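Local coordinates for protein DegQ (Legionella fallonii, PDB 3PV2) that acts as a self-compartmentising HtrA-family protease with a trypsin fold, probably also a chaperone, that assembles into large twelve-subunit particles, at residues S80-D85 and G214-I219; D110-K115 and K135-L140; L127-I132 and Q247-F252; M260-Q265 and D304-I309; T312-A317 and K321-L326. All blocks are in the same frame, centred on the assembly; numbering follows the deposited sequence.

Interaction 1 of 5, residues S80-D85 and G214-I219; sequences SGVIID and GELIGI
Val82 and Leu216 meet through their methyl groups across the middle of this contact, with Ile219 and Ile84 flanking them. Val82 can be followed outward from the strand. Its CB points at segment 214-219 and splits into two methyls, each with its own partner. CG1 lies anti to the backbone N (chi1 -172°) and meets Leu216 CD2 at 4.1 Å. CG2 lies beside the backbone N and meets Ile219 CD1 at 3.7 Å, the shortest approach between the segments. In both pairs the side chains run past each other in opposite directions, so they overlap along their flanks. The two segments come from different barrels of the trypsin fold. Strand 74-85 belongs to the first six-stranded antiparallel barrel, and strand 216-221 to the second. No hydrogen bond links the two segments, and the join is made by aliphatic carbon alone. Leu216 CD2 serves two residues of the first barrel, because Ile84 CG2 also lies 4.1 Å from Leu216 CD2. This second approach is oblique. Ile84 sits where the strand turns a corner, and with Asp85 it forms a classic beta bulge opposite Val90. Leu140, from the loop after strand 127-131, touches both Val82 and Leu216. On the second-barrel side, helix 239-252 packs against Leu216 through Ile239 and against Ile219 through Val242.

Interaction 2 of 5, residues D110-K115 and K135-L140; sequences DGRRLK and KNLKSL
Arg112 reaches across to the backbone of Lys135 and Asn136 and carries almost all of this contact. Its two terminal nitrogens grip one carbonyl oxygen end-on. Arg112 NH1 donates to Lys135 O at 2.9 Å, and Arg112 NH2 donates to the same Lys135 O at 3.1 Å. The NH2 bond lies in the carbonyl plane, while the NH1 donor is tilted 21° from it. A weak third bond runs from Arg112 NH2 to Asn136 O at 3.0 Å. The other edge of the guanidinium is held by Asp110. Arg112 NE and Arg112 NH2 both lie 3.0 Å from Asp110 OD2 in a side-on salt bridge, and a weaker bond joins NE to OD1. A bend in the arginine chain at chi3 (-95°) turns the flat group into this position. Asp110 OD1 also accepts from the backbone N of Arg112 at 3.1 Å, which makes an Asx turn. Bonds on two edges should therefore fix the rotation of the guanidinium, and Asp110 probably balances its charge.

The rest of the contact is looser: the Leu137 CD1 methyl comes to 3.9 Å from Arg112 NH2, oblique to the guanidinium. Lys135 and Asn136 are exposed, and the Lys135 chain runs off from the arginine. Glu270 of a neighbouring subunit packs on Arg112. The contact ties the turn leading into strand 113-122 to the loop that follows strand 127-131. Leu108 touches Leu137, and strand 101-107 pairs with strand 113-122 alongside.

Interaction 3 of 5, residues L127-I132 and Q247-F252; sequences LAVLKI and QQIIKF
Val129 holds CG1 anti to its backbone N (chi1 -176°) and CG2 beside that N, which spreads its two methyls toward two successive residues of the helix, Ile249 and Ile250. Ile249 keeps CG1 beside the backbone N (chi1 -78°), which leaves the CG2 methyl anti to that N and facing the strand. The closest touch is between Val129 CG2 and Ile249 CG2, at 3.7 Å. Val129 CG2 also lies 3.9 Å from Ile249 CB and 3.9 Å from Ile249 CD1. One methyl of the valine is thus set against the branch point and both arms of the isoleucine. The valine and isoleucine lie alongside one another, antiparallel.

The second methyl makes a lighter contact. Val129 CG1 is 4.2 Å from Ile250 CG1, and here the side chains meet at about a right angle. Ile250 stands at the exposed border of the patch, whereas Val129 and Ile249 are buried.

Strand 127-131 is part of the first barrel of the trypsin fold. Helix 239-252 follows the last strand of the second barrel, so the contact brings this late helix back against the first barrel. Such a C-terminal helix is a familiar feature of the chymotrypsin-like fold. Val90, Ile92 and Ile119 surround Val129 from neighbouring strands, and Ile255 touches Ile249 beyond the helix. Between the two segments there is no hydrogen bond or charge pair. Their attachment therefore rests on the fit of branched aliphatic side chains and on the burial of their carbon from water.

Interaction 4 of 5, residues M260-Q265 and D304-I309; sequences MGIFVQ and DIITQI
This is a small apolar contact between two strands of the first PDZ domain, with Ile306 meeting Ile262 and Val264. The strands 262-266 and 305-309 are not direct neighbours. Strand 284-289 pairs with both of them in the antiparallel sheet, and the sheet curls enough for their side chains to meet inside it. As in related HtrA PDZ domains, strand 262-266 and helix 318-325 probably border the peptide groove. One methyl group does the work on the second segment. Ile306 CD1 lies 3.8 Å from Ile262 CD1, and the two chains meet end-on. Ile306 CD1 also lies 4.0 Å from Val264 CG1, and the valine comes at it roughly at right angles. Ile262 and Val264 alternate with Phe263 along their strand, so both direct their side chains inward. Ile262 holds CG1 between its backbone N and carbonyl carbon (chi1 66°), and an extended chi2 (156°) carries CD1 out to Ile306.

Ile306 is buried and also touches Val337 of strand 332-339, while Leu300 packs on Ile262. On the outer side of strand 262-266, Phe263 packs on Gly444 of a neighbouring subunit, and Gln265 bonds to the backbone of Tyr447 in that subunit. With 75 Å² buried and no polar pair between the segments, the contact is a small share of the domain core and rests on methyl burial alone.

Interaction 5 of 5, residues T312-A317 and K321-L326; sequences TKITQA and KTTISL
Thr312 overlaps Thr323 of the helix, the two short side chains lying alongside and pointing in opposite directions. Each places a methyl near the other's hydroxyl. Thr312 CG2 is 4.1 Å from Thr323 OG1, and Thr323 CG2 is 4.2 Å from Thr312 OG1. OG1 lies beside the backbone N in both (chi1 -52° in Thr312, -55° in Thr323) and CG2 anti to it, and the antiparallel overlap then sets methyl against hydroxyl twice. No hydrogen bond joins the pair. Thr323 OG1 is instead bonded to Gln319 O, one turn back in the helix. Ile314 adds a lighter touch, its CD1 lying 4.4 Å from Thr323 OG1.

The other end of the contact is at the start of the helix. Ala317 O faces the aliphatic part of Lys321, with Lys321 CG at 3.5 Å and Lys321 CD at 4.0 Å from that oxygen. Lys321 itself is exposed.

Gln319 also secures the connection between the segments, since its OE1 accepts from the backbone N of both Thr315 and Gln316. The segments join strand 312-313 to helix 318-325, the helix that in PDZ domains usually lines the peptide groove. Strand 312-313 pairs with strand 305-309, and Ile309 of that strand touches Ile314, Thr323 and Ile324. Val264 touches Ala317, which brings the start of helix 318-325 close to strand 262-266.

How the interactions relate
Interactions 1, 2 and 3 belong to the protease domain, and interactions 4 and 5 to the first PDZ domain. Interactions 1 and 3 are buried and purely aliphatic. The former joins the two barrels, and the latter sets the late helix 239-252 on the first barrel. Interaction 2 lies at the surface and is polar, built on charge and backbone carbonyls. It adjoins both others: Ser139 probably bonds to Ile83 of interaction 1, and Leu114 and Leu137 pack on Ile132 of interaction 3. Interactions 4 and 5, with centres about 8 Å apart, share the sheet containing neighbouring strands 305-309 and 312-313. Both are partly buried; interaction 4 is apolar, whereas interaction 5 sets methyls against hydroxyls.

Interaction 1 of 5, residues S80-D85 and G214-I219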
# COMPACT_ATOMS: atom_id res chain seq x y z
N SER B 80 -24.44 37.02 0.36
CA SER B 80 -25.18 38.18 0.01
C SER B 80 -26.27 38.44 1.02
O SER B 80 -26.49 37.68 1.98
CB SER B 80 -25.80 37.98 -1.33
OG SER B 80 -24.82 37.70 -2.34
N GLY B 81 -26.96 39.54 0.83
CA GLY B 81 -27.99 39.89 1.83
C GLY B 81 -28.90 40.86 1.11
O GLY B 81 -28.55 41.36 0.05
N VAL B 82 -30.05 41.14 1.70
CA VAL B 82 -31.07 41.96 1.04
C VAL B 82 -31.60 42.96 2.03
O VAL B 82 -31.96 42.58 3.15
CB VAL B 82 -32.25 41.14 0.67
CG1 VAL B 82 -33.19 42.02 -0.18
CG2 VAL B 82 -31.83 39.90 -0.10
N ILE B 83 -31.68 44.23 1.63
CA ILE B 83 -32.18 45.26 2.53
C ILE B 83 -33.66 45.19 2.47
O ILE B 83 -34.25 45.43 1.42
CB ILE B 83 -31.73 46.70 2.11
CG1 ILE B 83 -30.22 46.87 2.35
CG2 ILE B 83 -32.44 47.76 2.97
CD1 ILE B 83 -29.59 47.97 1.48
N ILE B 84 -34.29 44.83 3.59
CA ILE B 84 -35.75 44.73 3.62
C ILE B 84 -36.39 45.91 4.38
O ILE B 84 -37.61 46.10 4.26
CB ILE B 84 -36.25 43.40 4.21
CG1 ILE B 84 -35.83 43.26 5.68
CG2 ILE B 84 -35.81 42.20 3.34
CD1 ILE B 84 -36.62 42.20 6.36
N ASP B 85 -35.61 46.66 5.15
CA ASP B 85 -36.09 47.95 5.68
C ASP B 85 -35.02 49.04 5.54
O ASP B 85 -34.07 49.07 6.32
CB ASP B 85 -36.52 47.83 7.14
CG ASP B 85 -37.09 49.11 7.70
OD1 ASP B 85 -36.93 50.20 7.10
OD2 ASP B 85 -37.72 49.02 8.78
N GLY B 214 -40.13 41.89 -10.42
CA GLY B 214 -39.05 42.40 -9.55
C GLY B 214 -39.35 42.47 -8.06
O GLY B 214 -38.63 43.10 -7.28
N GLU B 215 -40.39 41.76 -7.63
CA GLU B 215 -40.77 41.69 -6.20
C GLU B 215 -40.02 40.58 -5.50
O GLU B 215 -39.83 39.46 -6.08
CB GLU B 215 -42.23 41.36 -6.10
CG GLU B 215 -43.06 42.24 -6.95
CD GLU B 215 -44.54 41.97 -6.84
OE1 GLU B 215 -44.95 40.80 -6.61
OE2 GLU B 215 -45.29 42.96 -6.99
N LEU B 216 -39.64 40.85 -4.26
CA LEU B 216 -38.93 39.86 -3.49
C LEU B 216 -39.86 38.75 -3.11
O LEU B 216 -40.86 39.02 -2.43
CB LEU B 216 -38.33 40.47 -2.27
CG LEU B 216 -37.40 39.64 -1.42
CD1 LEU B 216 -36.20 39.12 -2.15
CD2 LEU B 216 -36.97 40.52 -0.16
N ILE B 217 -39.56 37.53 -3.57
CA ILE B 217 -40.33 36.35 -3.16
C ILE B 217 -39.59 35.32 -2.36
O ILE B 217 -40.17 34.42 -1.81
CB ILE B 217 -40.95 35.71 -4.38
CG1 ILE B 217 -39.87 35.31 -5.43
CG2 ILE B 217 -41.94 36.71 -4.97
CD1 ILE B 217 -40.29 34.26 -6.24
N GLY B 218 -38.29 35.45 -2.23
CA GLY B 218 -37.55 34.49 -1.43
C GLY B 218 -36.15 34.97 -1.12
O GLY B 218 -35.67 35.91 -1.76
N ILE B 219 -35.52 34.31 -0.16
CA ILE B 219 -34.12 34.51 0.13
C ILE B 219 -33.35 33.29 -0.31
O ILE B 219 -33.63 32.19 0.17
CB ILE B 219 -33.88 34.76 1.59
CG1 ILE B 219 -34.59 36.06 2.02
CG2 ILE B 219 -32.37 34.94 1.89
CD1 ILE B 219 -34.15 37.33 1.34

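Interaction 2 of 5, residues D110-K115 and K135-L140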
# COMPACT_ATOMS: atom_id res chain seq x y z
N ASP B 110 -23.38 51.11 -4.00
CA ASP B 110 -22.75 52.42 -4.15
C ASP B 110 -21.31 52.49 -3.61
O ASP B 110 -20.66 53.51 -3.72
CB ASP B 110 -23.62 53.54 -3.57
CG ASP B 110 -23.65 53.55 -2.07
OD1 ASP B 110 -22.67 53.08 -1.46
OD2 ASP B 110 -24.64 54.04 -1.50
N GLY B 111 -20.84 51.41 -3.00
CA GLY B 111 -19.45 51.34 -2.55
C GLY B 111 -19.15 51.50 -1.06
O GLY B 111 -18.05 51.19 -0.62
N ARG B 112 -20.09 51.95 -0.26
CA ARG B 112 -19.82 52.14 1.16
C ARG B 112 -19.65 50.77 1.83
O ARG B 112 -20.40 49.86 1.49
CB ARG B 112 -20.97 52.87 1.82
CG ARG B 112 -21.27 54.24 1.27
CD ARG B 112 -22.46 54.90 1.99
NE ARG B 112 -23.72 54.68 1.28
CZ ARG B 112 -24.94 54.83 1.81
NH1 ARG B 112 -25.09 55.23 3.07
NH2 ARG B 112 -26.02 54.59 1.06
N ARG B 113 -18.66 50.62 2.73
CA ARG B 113 -18.44 49.39 3.50
C ARG B 113 -18.87 49.66 4.93
O ARG B 113 -18.26 50.50 5.60
CB ARG B 113 -16.98 48.93 3.50
CG ARG B 113 -16.36 48.61 2.15
CD ARG B 113 -16.14 47.10 1.95
NE ARG B 113 -15.06 46.55 2.76
CZ ARG B 113 -14.94 45.27 3.18
NH1 ARG B 113 -15.85 44.33 2.89
NH2 ARG B 113 -13.89 44.94 3.94
N LEU B 114 -19.94 49.01 5.40
CA LEU B 114 -20.52 49.31 6.72
C LEU B 114 -20.34 48.18 7.71
O LEU B 114 -20.49 46.99 7.37
CB LEU B 114 -22.00 49.62 6.60
CG LEU B 114 -22.24 50.83 5.69
CD1 LEU B 114 -23.64 50.82 5.17
CD2 LEU B 114 -21.88 52.18 6.44
N LYS B 115 -20.01 48.55 8.96
CA LYS B 115 -19.99 47.59 10.05
C LYS B 115 -21.43 47.16 10.35
O LYS B 115 -22.32 47.99 10.44
CB LYS B 115 -19.37 48.29 11.24
CG LYS B 115 -19.11 47.44 12.46
CD LYS B 115 -18.19 48.22 13.44
CE LYS B 115 -18.50 47.83 14.86
NZ LYS B 115 -18.77 46.34 14.93
N LYS B 135 -27.96 55.97 5.75
CA LYS B 135 -28.99 56.71 5.06
C LYS B 135 -28.85 56.42 3.57
O LYS B 135 -27.90 55.78 3.16
CB LYS B 135 -28.80 58.21 5.24
CG LYS B 135 -27.97 58.66 6.47
CD LYS B 135 -26.44 58.63 6.21
CE LYS B 135 -25.73 59.84 6.87
NZ LYS B 135 -26.15 60.13 8.29
N ASN B 136 -29.77 56.95 2.77
CA ASN B 136 -29.68 56.79 1.33
C ASN B 136 -29.69 55.30 1.02
O ASN B 136 -28.90 54.84 0.21
CB ASN B 136 -28.37 57.41 0.82
CG ASN B 136 -28.44 57.90 -0.62
OD1 ASN B 136 -27.98 59.00 -0.90
ND2 ASN B 136 -28.99 57.10 -1.54
N LEU B 137 -30.56 54.56 1.72
CA LEU B 137 -30.69 53.13 1.58
C LEU B 137 -31.93 52.85 0.75
O LEU B 137 -32.95 53.52 0.91
CB LEU B 137 -30.76 52.47 2.97
CG LEU B 137 -29.56 51.63 3.45
CD1 LEU B 137 -28.18 52.16 3.17
CD2 LEU B 137 -29.73 51.36 4.92
N LYS B 138 -31.82 51.88 -0.15
CA LYS B 138 -32.95 51.44 -0.96
C LYS B 138 -33.33 50.00 -0.69
O LYS B 138 -32.48 49.16 -0.42
CB LYS B 138 -32.64 51.62 -2.46
CG LYS B 138 -33.13 52.95 -3.04
CD LYS B 138 -32.04 53.69 -3.84
CE LYS B 138 -32.33 55.21 -3.91
NZ LYS B 138 -31.63 55.97 -2.82
N SER B 139 -34.63 49.73 -0.79
CA SER B 139 -35.17 48.37 -0.75
C SER B 139 -35.89 48.09 -2.05
O SER B 139 -35.59 48.71 -3.06
CB SER B 139 -36.12 48.19 0.46
OG SER B 139 -36.31 46.82 0.83
N LEU B 140 -36.76 47.08 -2.03
CA LEU B 140 -37.58 46.66 -3.17
C LEU B 140 -38.97 46.29 -2.65
O LEU B 140 -39.11 46.02 -1.46
CB LEU B 140 -36.98 45.41 -3.89
CG LEU B 140 -36.12 44.32 -3.21
CD1 LEU B 140 -36.27 44.19 -1.76
CD2 LEU B 140 -36.33 43.00 -3.86

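Interaction 3 of 5, residues L127-I132 and Q247-F252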
# COMPACT_ATOMS: atom_id res chain seq x y z
N LEU B 127 -32.07 31.77 8.59
CA LEU B 127 -32.17 33.20 8.42
C LEU B 127 -31.45 33.97 9.51
O LEU B 127 -31.28 33.48 10.62
CB LEU B 127 -33.63 33.65 8.43
CG LEU B 127 -34.41 33.05 7.25
CD1 LEU B 127 -35.92 33.29 7.56
CD2 LEU B 127 -33.90 33.70 5.93
N ALA B 128 -31.01 35.18 9.17
CA ALA B 128 -30.39 36.07 10.15
C ALA B 128 -30.73 37.47 9.75
O ALA B 128 -30.89 37.75 8.59
CB ALA B 128 -28.93 35.88 10.19
N VAL B 129 -30.88 38.32 10.75
CA VAL B 129 -31.18 39.72 10.58
C VAL B 129 -29.98 40.51 11.07
O VAL B 129 -29.41 40.22 12.16
CB VAL B 129 -32.39 40.08 11.41
CG1 VAL B 129 -32.81 41.51 11.17
CG2 VAL B 129 -33.55 39.08 11.18
N LEU B 130 -29.60 41.48 10.25
CA LEU B 130 -28.47 42.36 10.49
C LEU B 130 -29.00 43.79 10.42
O LEU B 130 -29.98 44.09 9.68
CB LEU B 130 -27.41 42.22 9.37
CG LEU B 130 -26.79 40.85 9.06
CD1 LEU B 130 -25.74 40.99 7.93
CD2 LEU B 130 -26.20 40.20 10.27
N LYS B 131 -28.28 44.68 11.09
CA LYS B 131 -28.59 46.07 11.03
C LYS B 131 -27.34 46.90 10.74
O LYS B 131 -26.26 46.64 11.27
CB LYS B 131 -29.24 46.48 12.34
CG LYS B 131 -29.21 47.94 12.59
CD LYS B 131 -30.58 48.53 12.89
CE LYS B 131 -30.45 50.09 13.00
NZ LYS B 131 -31.65 50.70 13.60
N ILE B 132 -27.51 47.92 9.91
CA ILE B 132 -26.44 48.83 9.52
C ILE B 132 -27.00 50.21 9.80
O ILE B 132 -28.22 50.39 9.78
CB ILE B 132 -26.02 48.69 8.03
CG1 ILE B 132 -27.24 48.81 7.11
CG2 ILE B 132 -25.31 47.38 7.79
CD1 ILE B 132 -26.89 48.94 5.61
N GLN B 247 -39.51 39.63 11.82
CA GLN B 247 -40.25 40.48 12.69
C GLN B 247 -40.11 39.95 14.14
O GLN B 247 -39.86 40.69 15.06
CB GLN B 247 -41.70 40.59 12.22
CG GLN B 247 -42.54 41.54 13.12
CD GLN B 247 -43.47 40.76 14.04
OE1 GLN B 247 -44.31 40.00 13.55
NE2 GLN B 247 -43.32 40.94 15.37
N GLN B 248 -40.14 38.64 14.29
CA GLN B 248 -39.97 38.03 15.58
C GLN B 248 -38.53 38.20 16.10
O GLN B 248 -38.35 38.43 17.32
CB GLN B 248 -40.43 36.59 15.57
CG GLN B 248 -39.97 35.78 16.80
CD GLN B 248 -40.97 34.68 17.19
OE1 GLN B 248 -42.18 34.91 17.15
NE2 GLN B 248 -40.47 33.51 17.59
N ILE B 249 -37.54 38.14 15.20
CA ILE B 249 -36.14 38.38 15.62
C ILE B 249 -35.94 39.84 16.03
O ILE B 249 -35.24 40.11 16.98
CB ILE B 249 -35.09 37.96 14.57
CG1 ILE B 249 -34.91 36.44 14.58
CG2 ILE B 249 -33.76 38.59 14.84
CD1 ILE B 249 -34.26 35.87 13.34
N ILE B 250 -36.53 40.78 15.30
CA ILE B 250 -36.37 42.17 15.63
C ILE B 250 -36.98 42.47 17.02
O ILE B 250 -36.28 43.03 17.84
CB ILE B 250 -36.96 43.09 14.52
CG1 ILE B 250 -36.10 43.04 13.25
CG2 ILE B 250 -37.05 44.56 14.96
CD1 ILE B 250 -36.80 43.69 12.09
N LYS B 251 -38.22 42.07 17.28
CA LYS B 251 -38.91 42.30 18.54
C LYS B 251 -38.20 41.64 19.72
O LYS B 251 -37.92 42.31 20.74
CB LYS B 251 -40.36 41.78 18.48
CG LYS B 251 -41.42 42.63 19.20
CD LYS B 251 -42.45 41.79 19.96
CE LYS B 251 -43.86 42.40 20.00
NZ LYS B 251 -44.59 42.13 18.70
N PHE B 252 -37.88 40.36 19.56
CA PHE B 252 -37.37 39.52 20.63
C PHE B 252 -35.91 39.05 20.57
O PHE B 252 -35.42 38.45 21.53
CB PHE B 252 -38.23 38.25 20.72
CG PHE B 252 -39.69 38.49 21.03
CD1 PHE B 252 -40.10 38.87 22.31
CD2 PHE B 252 -40.65 38.31 20.04
CE1 PHE B 252 -41.45 39.07 22.60
CE2 PHE B 252 -42.01 38.51 20.32
CZ PHE B 252 -42.41 38.90 21.59

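Interaction 4 of 5, residues M260-Q265 and D304-I309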
# COMPACT_ATOMS: atom_id res chain seq x y z
N MET B 260 -47.56 22.94 20.36
CA MET B 260 -49.00 22.76 20.16
C MET B 260 -49.44 21.28 20.25
O MET B 260 -50.48 21.00 20.79
CB MET B 260 -49.38 23.37 18.85
CG MET B 260 -50.85 23.18 18.52
SD MET B 260 -51.82 24.25 19.56
CE MET B 260 -51.15 25.85 19.02
N GLY B 261 -48.64 20.34 19.79
CA GLY B 261 -48.93 18.90 20.05
C GLY B 261 -49.82 18.17 19.00
O GLY B 261 -50.51 17.20 19.34
N ILE B 262 -49.75 18.59 17.75
CA ILE B 262 -50.46 17.89 16.65
C ILE B 262 -49.66 17.68 15.38
O ILE B 262 -49.01 18.62 14.90
CB ILE B 262 -51.61 18.70 16.17
CG1 ILE B 262 -51.06 19.97 15.52
CG2 ILE B 262 -52.50 19.05 17.34
CD1 ILE B 262 -51.98 20.57 14.54
N PHE B 263 -49.79 16.50 14.78
CA PHE B 263 -49.18 16.25 13.53
C PHE B 263 -50.21 16.45 12.45
O PHE B 263 -51.38 16.05 12.61
CB PHE B 263 -48.73 14.80 13.52
CG PHE B 263 -47.44 14.52 14.25
CD1 PHE B 263 -47.29 14.83 15.62
CD2 PHE B 263 -46.40 13.81 13.60
CE1 PHE B 263 -46.10 14.50 16.32
CE2 PHE B 263 -45.20 13.48 14.28
CZ PHE B 263 -45.05 13.82 15.64
N VAL B 264 -49.80 17.00 11.31
CA VAL B 264 -50.66 17.13 10.20
C VAL B 264 -50.04 16.38 8.99
O VAL B 264 -48.88 16.01 9.00
CB VAL B 264 -50.96 18.55 9.88
CG1 VAL B 264 -51.83 19.17 10.97
CG2 VAL B 264 -49.66 19.32 9.59
N GLN B 265 -50.85 16.08 8.00
CA GLN B 265 -50.38 15.54 6.76
C GLN B 265 -51.17 16.25 5.65
O GLN B 265 -52.22 16.83 5.91
CB GLN B 265 -50.61 14.06 6.68
CG GLN B 265 -51.99 13.58 6.39
CD GLN B 265 -52.10 12.05 6.54
OE1 GLN B 265 -52.34 11.64 7.64
NE2 GLN B 265 -51.89 11.22 5.48
N ASP B 304 -59.82 15.56 11.95
CA ASP B 304 -60.11 16.91 11.68
C ASP B 304 -59.28 17.49 10.52
O ASP B 304 -58.10 17.18 10.37
CB ASP B 304 -59.87 17.81 12.92
CG ASP B 304 -60.81 17.54 14.05
OD1 ASP B 304 -61.76 16.71 13.95
OD2 ASP B 304 -60.59 18.17 15.11
N ILE B 305 -59.89 18.37 9.74
CA ILE B 305 -59.17 19.10 8.72
C ILE B 305 -59.07 20.57 9.18
O ILE B 305 -60.12 21.26 9.32
CB ILE B 305 -59.94 19.07 7.40
CG1 ILE B 305 -60.29 17.64 6.94
CG2 ILE B 305 -59.15 19.77 6.28
CD1 ILE B 305 -59.15 16.89 6.70
N ILE B 306 -57.84 21.07 9.32
CA ILE B 306 -57.66 22.43 9.72
C ILE B 306 -57.82 23.33 8.53
O ILE B 306 -57.15 23.14 7.52
CB ILE B 306 -56.26 22.66 10.33
CG1 ILE B 306 -56.13 21.97 11.68
CG2 ILE B 306 -56.01 24.17 10.43
CD1 ILE B 306 -54.64 21.70 12.13
N THR B 307 -58.76 24.25 8.57
CA THR B 307 -58.94 25.19 7.44
C THR B 307 -58.49 26.64 7.72
O THR B 307 -58.40 27.48 6.80
CB THR B 307 -60.37 25.20 6.96
OG1 THR B 307 -61.21 25.58 8.05
CG2 THR B 307 -60.76 23.83 6.51
N GLN B 308 -58.17 26.93 8.97
CA GLN B 308 -57.76 28.25 9.39
C GLN B 308 -57.08 28.24 10.75
O GLN B 308 -57.59 27.63 11.73
CB GLN B 308 -58.95 29.19 9.54
CG GLN B 308 -58.59 30.64 9.23
CD GLN B 308 -59.82 31.62 9.27
OE1 GLN B 308 -59.89 32.54 10.12
NE2 GLN B 308 -60.75 31.42 8.35
N ILE B 309 -55.98 28.97 10.81
CA ILE B 309 -55.26 29.23 12.06
C ILE B 309 -55.13 30.78 12.21
O ILE B 309 -54.54 31.45 11.34
CB ILE B 309 -53.89 28.59 12.01
CG1 ILE B 309 -54.04 27.06 12.03
CG2 ILE B 309 -53.01 29.06 13.20
CD1 ILE B 309 -52.77 26.34 11.94

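Interaction 5 of 5, residues T312-A317 and K321-L326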
# COMPACT_ATOMS: atom_id res chain seq x y z
N THR B 312 -55.00 33.14 9.16
CA THR B 312 -54.43 32.54 7.96
C THR B 312 -55.30 31.40 7.48
O THR B 312 -55.53 30.41 8.17
CB THR B 312 -53.03 32.04 8.19
OG1 THR B 312 -52.25 33.08 8.76
CG2 THR B 312 -52.38 31.60 6.93
N LYS B 313 -55.81 31.59 6.28
CA LYS B 313 -56.46 30.55 5.57
C LYS B 313 -55.48 29.37 5.32
O LYS B 313 -54.37 29.57 4.83
CB LYS B 313 -57.00 31.13 4.28
CG LYS B 313 -58.13 30.35 3.71
CD LYS B 313 -59.44 30.44 4.55
CE LYS B 313 -60.41 29.26 4.12
NZ LYS B 313 -61.14 28.61 5.27
N ILE B 314 -55.87 28.15 5.69
CA ILE B 314 -54.96 27.02 5.49
C ILE B 314 -55.43 26.11 4.36
O ILE B 314 -56.49 25.52 4.41
CB ILE B 314 -54.59 26.26 6.82
CG1 ILE B 314 -53.34 26.91 7.46
CG2 ILE B 314 -54.15 24.86 6.47
CD1 ILE B 314 -53.56 27.66 8.51
N THR B 315 -54.61 26.04 3.32
CA THR B 315 -54.88 25.23 2.16
C THR B 315 -53.85 24.12 1.99
O THR B 315 -54.02 23.26 1.14
CB THR B 315 -54.89 26.10 0.85
OG1 THR B 315 -53.60 26.69 0.63
CG2 THR B 315 -55.97 27.18 0.89
N GLN B 316 -52.78 24.12 2.78
CA GLN B 316 -51.71 23.13 2.64
C GLN B 316 -51.16 22.78 3.99
O GLN B 316 -51.00 23.67 4.82
CB GLN B 316 -50.56 23.74 1.86
CG GLN B 316 -50.89 24.24 0.47
CD GLN B 316 -50.31 23.33 -0.58
OE1 GLN B 316 -49.64 23.79 -1.51
NE2 GLN B 316 -50.52 22.04 -0.42
N ALA B 317 -50.86 21.50 4.20
CA ALA B 317 -50.35 21.07 5.49
C ALA B 317 -49.08 21.84 5.92
O ALA B 317 -48.87 22.08 7.10
CB ALA B 317 -50.06 19.56 5.51
N LYS B 321 -47.36 24.29 10.13
CA LYS B 321 -46.10 24.14 10.89
C LYS B 321 -45.46 25.51 10.93
O LYS B 321 -45.16 26.09 12.01
CB LYS B 321 -45.25 23.12 10.16
CG LYS B 321 -46.16 22.11 9.29
CD LYS B 321 -45.44 20.83 8.73
CE LYS B 321 -45.30 19.70 9.78
NZ LYS B 321 -45.13 18.30 9.16
N THR B 322 -45.35 26.08 9.74
CA THR B 322 -45.07 27.46 9.56
C THR B 322 -45.91 28.40 10.44
O THR B 322 -45.34 29.07 11.30
CB THR B 322 -45.21 27.77 8.06
OG1 THR B 322 -44.14 27.07 7.36
CG2 THR B 322 -45.20 29.28 7.77
N THR B 323 -47.22 28.48 10.24
CA THR B 323 -48.01 29.48 10.97
C THR B 323 -47.90 29.32 12.50
O THR B 323 -47.94 30.31 13.23
CB THR B 323 -49.49 29.41 10.64
OG1 THR B 323 -49.68 29.52 9.22
CG2 THR B 323 -50.27 30.51 11.36
N ILE B 324 -47.73 28.09 12.99
CA ILE B 324 -47.77 27.85 14.44
C ILE B 324 -46.39 27.95 15.10
O ILE B 324 -46.24 28.52 16.18
CB ILE B 324 -48.32 26.45 14.77
CG1 ILE B 324 -49.84 26.42 14.68
CG2 ILE B 324 -47.95 26.05 16.18
CD1 ILE B 324 -50.40 25.00 14.82
N SER B 325 -45.41 27.37 14.42
CA SER B 325 -44.03 27.33 14.86
C SER B 325 -43.54 28.63 15.41
O SER B 325 -42.71 28.62 16.31
CB SER B 325 -43.09 26.97 13.71
OG SER B 325 -42.81 28.14 12.97
N LEU B 326 -44.03 29.74 14.90
CA LEU B 326 -43.48 31.02 15.29
C LEU B 326 -44.43 31.83 16.16
O LEU B 326 -44.19 33.03 16.41
CB LEU B 326 -43.13 31.84 14.03
CG LEU B 326 -42.44 31.18 12.82
CD1 LEU B 326 -42.45 32.19 11.72
CD2 LEU B 326 -41.02 30.67 13.07